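Local coordinates for radical SAM domain protein (Methanothrix thermoacetophila, PDB 6Y1X) that is the radical SAM enzyme NifB, a carbide synthase that binds [4Fe-4S] clusters and probably builds the precursor of the nitrogenase cofactor, at residues Pro170-Gly173 and Glu174-Tyr177; Glu185-Glu188 and Gly189-Ala193. One frame throughout, in Å; residues are numbered along the deposited sequence.

Interaction 1. Residues Pro170-Gly173 and Glu174-Tyr177; sequences PTIG and EQIY
With CG anti to its carbonyl carbon (chi1 -57°), Tyr177 folds its ring back beside its own backbone N, toward the carbonyl of Gly173, and the ring edge meets that oxygen: CD2 lies 3.1 Å from Gly173 O, close to the ring plane. Gln175 has the same first torsion and then an extended chain, which carries its amide alongside the preceding turn, where NE2 donates a long, weak but nearly straight hydrogen bond to Thr171 O (3.4 Å).

The backbone bonds show the helix coming to its end. Glu174 N reaches four residues back to Pro170 O (2.8 Å), whereas Gln175 N and Ile176 N reach only three back, to Ile172 O and Gly173 O, a 3-10-like tightening common where a helix unwinds. Gly173 O also takes a weak bond from Tyr177 N, so two backbone N-H groups and the tyrosine edge gather on this one carbonyl oxygen. A water donates to both Thr171 O (2.6 Å) and Glu174 OE1, tying the extended glutamate to the helix. Ile176 CD1 packs against Ile172 CG2 at 4.3 Å, and Ile176 CG2 lies 3.7 Å above the Tyr177 ring plane, offset toward its rim.

Were Tyr177 cut back to an alanine, Gly173 O would probably lose its aromatic edge and Asn166 its weak bond to the phenol oxygen, with a gap opened beside Cys63.

The turn leads from helix 170-173 into strand 177-182. Tyr177 packs against Leu196 of helix 189-209 and also touches Ile61 and the cluster ligand Cys63 of strand 61-63, while Pro170 leans on Lys194 and Leu197 of that same helix 189-209.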
ATOM      1  N   PRO A 170       2.317   8.320 -17.144  1.00 17.98           N
ATOM      2  CA  PRO A 170       1.106   9.017 -16.696  1.00 16.99           C
ATOM      3  C   PRO A 170      -0.042   8.938 -17.686  1.00 20.19           C
ATOM      4  O   PRO A 170      -1.197   9.110 -17.274  1.00 18.90           O
ATOM      5  CB  PRO A 170       1.582  10.463 -16.514  1.00 24.02           C
ATOM      6  CG  PRO A 170       2.695  10.594 -17.498  1.00 23.01           C
ATOM      7  CD  PRO A 170       3.400   9.263 -17.473  1.00 19.65           C
ATOM      8  N   THR A 171       0.227   8.668 -18.968  1.00 16.64           N
ATOM      9  CA  THR A 171      -0.877   8.451 -19.902  1.00 26.18           C
ATOM     10  C   THR A 171      -1.628   7.171 -19.573  1.00 28.08           C
ATOM     11  O   THR A 171      -2.829   7.071 -19.839  1.00 28.03           O
ATOM     12  CB  THR A 171      -0.372   8.417 -21.343  1.00 22.12           C
ATOM     13  OG1 THR A 171       0.455   7.264 -21.538  1.00 34.14           O
ATOM     14  CG2 THR A 171       0.421   9.683 -21.668  1.00 28.60           C
ATOM     15  N   ILE A 172      -0.935   6.185 -19.006  1.00 24.62           N
ATOM     16  CA  ILE A 172      -1.610   5.011 -18.467  1.00 22.19           C
ATOM     17  C   ILE A 172      -2.232   5.331 -17.114  1.00 19.33           C
ATOM     18  O   ILE A 172      -3.351   4.895 -16.817  1.00 21.26           O
ATOM     19  CB  ILE A 172      -0.646   3.817 -18.414  1.00 18.33           C
ATOM     20  CG1 ILE A 172      -0.241   3.449 -19.850  1.00 20.21           C
ATOM     21  CG2 ILE A 172      -1.288   2.639 -17.686  1.00 14.86           C
ATOM     22  CD1 ILE A 172       0.803   2.370 -19.958  1.00 29.37           C
ATOM     23  N   GLY A 173      -1.512   6.070 -16.265  1.00 12.63           N
ATOM     24  CA  GLY A 173      -2.086   6.501 -14.999  1.00 14.80           C
ATOM     25  C   GLY A 173      -3.420   7.203 -15.160  1.00 19.85           C
ATOM     26  O   GLY A 173      -4.333   7.018 -14.346  1.00 18.92           O
ATOM     27  N   GLU A 174      -3.554   8.017 -16.213  1.00 19.46           N
ATOM     28  CA  GLU A 174      -4.784   8.778 -16.407  1.00 22.05           C
ATOM     29  C   GLU A 174      -5.979   7.855 -16.607  1.00 22.68           C
ATOM     30  O   GLU A 174      -7.117   8.229 -16.294  1.00 22.03           O
ATOM     31  CB  GLU A 174      -4.648   9.709 -17.610  1.00 23.08           C
ATOM     32  CG  GLU A 174      -5.890  10.563 -17.850  1.00 38.42           C
ATOM     33  CD  GLU A 174      -5.821  11.379 -19.124  1.00 50.63           C
ATOM     34  OE1 GLU A 174      -4.819  11.258 -19.862  1.00 54.36           O
ATOM     35  OE2 GLU A 174      -6.777  12.142 -19.388  1.00 54.70           O
ATOM     36  N   GLN A 175      -5.743   6.651 -17.120  1.00 23.02           N
ATOM     37  CA  GLN A 175      -6.803   5.674 -17.329  1.00 20.69           C
ATOM     38  C   GLN A 175      -7.224   4.977 -16.043  1.00 17.45           C
ATOM     39  O   GLN A 175      -8.168   4.182 -16.067  1.00 19.41           O
ATOM     40  CB  GLN A 175      -6.352   4.636 -18.357  1.00 15.44           C
ATOM     41  CG  GLN A 175      -6.019   5.235 -19.720  1.00 24.10           C
ATOM     42  CD  GLN A 175      -5.533   4.195 -20.709  1.00 30.35           C
ATOM     43  OE1 GLN A 175      -6.259   3.267 -21.054  1.00 38.85           O
ATOM     44  NE2 GLN A 175      -4.296   4.342 -21.165  1.00 28.56           N
ATOM     45  N   ILE A 176      -6.553   5.248 -14.927  1.00 14.42           N
ATOM     46  CA  ILE A 176      -6.781   4.499 -13.701  1.00 12.26           C
ATOM     47  C   ILE A 176      -7.358   5.353 -12.576  1.00 12.14           C
ATOM     48  O   ILE A 176      -7.986   4.801 -11.657  1.00 16.71           O
ATOM     49  CB  ILE A 176      -5.465   3.818 -13.247  1.00 18.73           C
ATOM     50  CG1 ILE A 176      -4.957   2.878 -14.344  1.00 19.93           C
ATOM     51  CG2 ILE A 176      -5.624   3.016 -11.961  1.00 12.90           C
ATOM     52  CD1 ILE A 176      -3.563   2.335 -14.087  1.00 19.60           C
ATOM     53  N   TYR A 177      -7.234   6.677 -12.631  1.00 18.64           N
ATOM     54  CA  TYR A 177      -7.653   7.561 -11.554  1.00 16.24           C
ATOM     55  C   TYR A 177      -8.645   8.603 -12.052  1.00 12.76           C
ATOM     56  O   TYR A 177      -8.424   9.232 -13.093  1.00 17.27           O
ATOM     57  CB  TYR A 177      -6.428   8.234 -10.943  1.00 15.84           C
ATOM     58  CG  TYR A 177      -5.441   7.214 -10.452  1.00 17.85           C
ATOM     59  CD1 TYR A 177      -5.632   6.550  -9.248  1.00 14.09           C
ATOM     60  CD2 TYR A 177      -4.350   6.860 -11.232  1.00 15.67           C
ATOM     61  CE1 TYR A 177      -4.727   5.596  -8.813  1.00 14.31           C
ATOM     62  CE2 TYR A 177      -3.450   5.905 -10.813  1.00 15.59           C
ATOM     63  CZ  TYR A 177      -3.641   5.277  -9.603  1.00 15.25           C
ATOM     64  OH  TYR A 177      -2.740   4.321  -9.195  1.00 19.24           O
TER
HETATM   65  O   HOH W   1      -4.494   8.433 -21.255  1.00 31.72           O

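Interaction 2. Residues Glu185-Glu188 and Gly189-Ala193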
ATOM      1  N   GLU A 185      -6.250  21.141  -3.679  1.00 21.85           N
ATOM      2  CA  GLU A 185      -6.805  21.255  -5.015  1.00 23.08           C
ATOM      3  C   GLU A 185      -7.060  19.874  -5.593  1.00 21.78           C
ATOM      4  O   GLU A 185      -6.233  18.969  -5.464  1.00 23.79           O
ATOM      5  CB  GLU A 185      -5.871  22.056  -5.938  1.00 26.82           C
ATOM      6  CG  GLU A 185      -6.372  22.189  -7.365  1.00 29.55           C
ATOM      7  CD  GLU A 185      -5.792  23.395  -8.087  1.00 33.68           C
ATOM      8  OE1 GLU A 185      -5.010  24.152  -7.472  1.00 30.78           O
ATOM      9  OE2 GLU A 185      -6.108  23.573  -9.281  1.00 31.23           O
ATOM     10  N   ARG A 186      -8.233  19.722  -6.199  1.00 21.03           N
ATOM     11  CA  ARG A 186      -8.605  18.503  -6.899  1.00 18.58           C
ATOM     12  C   ARG A 186      -8.214  18.653  -8.364  1.00 19.89           C
ATOM     13  O   ARG A 186      -8.579  19.640  -9.008  1.00 21.43           O
ATOM     14  CB  ARG A 186     -10.109  18.258  -6.752  1.00 20.13           C
ATOM     15  CG  ARG A 186     -10.621  16.917  -7.247  1.00 19.10           C
ATOM     16  CD  ARG A 186     -11.917  16.552  -6.512  1.00 24.07           C
ATOM     17  NE  ARG A 186     -12.877  15.830  -7.345  1.00 23.70           N
ATOM     18  CZ  ARG A 186     -13.927  15.162  -6.868  1.00 29.39           C
ATOM     19  NH1 ARG A 186     -14.147  15.093  -5.558  1.00 22.85           N
ATOM     20  NH2 ARG A 186     -14.743  14.531  -7.699  1.00 30.06           N
ATOM     21  N   TYR A 187      -7.476  17.674  -8.881  1.00 18.86           N
ATOM     22  CA  TYR A 187      -7.016  17.659 -10.260  1.00 16.90           C
ATOM     23  C   TYR A 187      -7.594  16.426 -10.941  1.00 24.37           C
ATOM     24  O   TYR A 187      -7.789  15.390 -10.300  1.00 22.91           O
ATOM     25  CB  TYR A 187      -5.481  17.587 -10.341  1.00 16.46           C
ATOM     26  CG  TYR A 187      -4.737  18.738  -9.702  1.00 20.59           C
ATOM     27  CD1 TYR A 187      -4.384  18.686  -8.362  1.00 22.14           C
ATOM     28  CD2 TYR A 187      -4.345  19.850 -10.443  1.00 22.86           C
ATOM     29  CE1 TYR A 187      -3.685  19.710  -7.765  1.00 24.30           C
ATOM     30  CE2 TYR A 187      -3.644  20.888  -9.852  1.00 24.33           C
ATOM     31  CZ  TYR A 187      -3.315  20.806  -8.508  1.00 23.33           C
ATOM     32  OH  TYR A 187      -2.633  21.823  -7.888  1.00 25.83           O
ATOM     33  N   GLU A 188      -7.821  16.526 -12.249  1.00 22.80           N
ATOM     34  CA  GLU A 188      -8.298  15.405 -13.047  1.00 21.98           C
ATOM     35  C   GLU A 188      -7.374  15.176 -14.233  1.00 19.23           C
ATOM     36  O   GLU A 188      -6.502  15.992 -14.543  1.00 19.48           O
ATOM     37  CB  GLU A 188      -9.732  15.645 -13.547  1.00 25.58           C
ATOM     38  CG  GLU A 188     -10.777  15.745 -12.444  1.00 38.73           C
ATOM     39  CD  GLU A 188     -12.187  15.910 -12.989  1.00 54.37           C
ATOM     40  OE1 GLU A 188     -13.085  16.297 -12.212  1.00 59.05           O
ATOM     41  OE2 GLU A 188     -12.397  15.654 -14.196  1.00 57.34           O
ATOM     42  N   GLY A 189      -7.595  14.053 -14.916  1.00 18.18           N
ATOM     43  CA  GLY A 189      -6.941  13.840 -16.190  1.00 17.83           C
ATOM     44  C   GLY A 189      -5.442  13.620 -16.070  1.00 19.53           C
ATOM     45  O   GLY A 189      -4.922  13.157 -15.048  1.00 18.54           O
ATOM     46  N   LEU A 190      -4.737  13.986 -17.142  1.00 19.30           N
ATOM     47  CA  LEU A 190      -3.300  13.747 -17.216  1.00 14.92           C
ATOM     48  C   LEU A 190      -2.556  14.525 -16.137  1.00 19.51           C
ATOM     49  O   LEU A 190      -1.574  14.028 -15.575  1.00 17.26           O
ATOM     50  CB  LEU A 190      -2.789  14.118 -18.610  1.00 14.49           C
ATOM     51  CG  LEU A 190      -1.333  13.812 -18.958  1.00 25.39           C
ATOM     52  CD1 LEU A 190      -1.080  12.315 -18.916  1.00 24.74           C
ATOM     53  CD2 LEU A 190      -0.988  14.371 -20.320  1.00 26.27           C
ATOM     54  N   GLU A 191      -2.997  15.755 -15.849  1.00 18.62           N
ATOM     55  CA  GLU A 191      -2.364  16.541 -14.793  1.00 20.80           C
ATOM     56  C   GLU A 191      -2.401  15.800 -13.461  1.00 17.77           C
ATOM     57  O   GLU A 191      -1.395  15.731 -12.745  1.00 18.13           O
ATOM     58  CB  GLU A 191      -3.043  17.908 -14.658  1.00 21.80           C
ATOM     59  CG  GLU A 191      -2.381  18.808 -13.622  1.00 19.14           C
ATOM     60  CD  GLU A 191      -2.848  20.257 -13.681  1.00 24.46           C
ATOM     61  OE1 GLU A 191      -3.938  20.522 -14.233  1.00 27.83           O
ATOM     62  OE2 GLU A 191      -2.126  21.131 -13.153  1.00 21.69           O
ATOM     63  N   ALA A 192      -3.569  15.265 -13.099  1.00 20.47           N
ATOM     64  CA  ALA A 192      -3.685  14.478 -11.874  1.00 21.20           C
ATOM     65  C   ALA A 192      -2.735  13.286 -11.892  1.00 19.32           C
ATOM     66  O   ALA A 192      -2.061  12.997 -10.894  1.00 15.73           O
ATOM     67  CB  ALA A 192      -5.131  14.013 -11.682  1.00 20.47           C
ATOM     68  N   ALA A 193      -2.692  12.563 -13.015  1.00 17.30           N
ATOM     69  CA  ALA A 193      -1.823  11.393 -13.117  1.00 18.19           C
ATOM     70  C   ALA A 193      -0.351  11.769 -12.993  1.00 18.64           C
ATOM     71  O   ALA A 193       0.436  11.025 -12.396  1.00 17.31           O
ATOM     72  CB  ALA A 193      -2.080  10.658 -14.429  1.00 17.81           C
TER
HETATM   73  O   HOH W   2      -5.418  17.209 -16.861  1.00 20.65           O
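Tyr187 meets Glu191 and Ala192 across a strand-to-helix turn, where the edge strand 185-188 of a small antiparallel sheet runs into helix 189-209. From its CB, 3.8 Å from Ala192 CB, the tyrosine passes along the first helical turn. Further out, CD2 approaches the Glu191 carboxylate carbon CD at 3.6 Å, and CE2 lies equally near Glu191 OE2. Ring and carboxylate planes are 56° apart, so this is an oblique van der Waals contact and not a stack. Glu185 CG lies over one face of the ring, 3.5 Å above its plane and toward the rim.

Ala192 CB also presses on the strand backbone, 3.3 Å from Tyr187 O. Gly189 makes the bend with a positive phi of 69°, and a CB there would clash with Glu188 O. That carbonyl is turned onto the new helix, accepting a weak but nearly straight bond from Ala192 N (3.3 Å). On the strand side, Tyr187 pairs through its backbone with Val180 of strand 177-182, and from the helix Ala192 touches the Val180 side chain. A water closes the first turn, donating to Glu188 O (2.8 Å) and accepting from Glu191 N at 3.0 Å.

Interaction 1 comes first along the chain, and interaction 2 follows after strand 177-182 and the turn beyond it; their centres are 10 Å apart on the same side of the molecule. The two touch directly: Pro170 O and Glu174 N both pack on Ala193 CB, at 3.4 and 3.5 Å, and Glu174 CD lies 3.5 Å from Leu190 N. The start of helix 189-209 thus rests against the end of helix 170-173. Both belong to the connection between parallel strands 160-164 and 213-220 of the radical SAM fold. Strands 177-182 and 185-188 of this connection form a small antiparallel sheet with strand 61-63, which carries the cluster ligand Cys63.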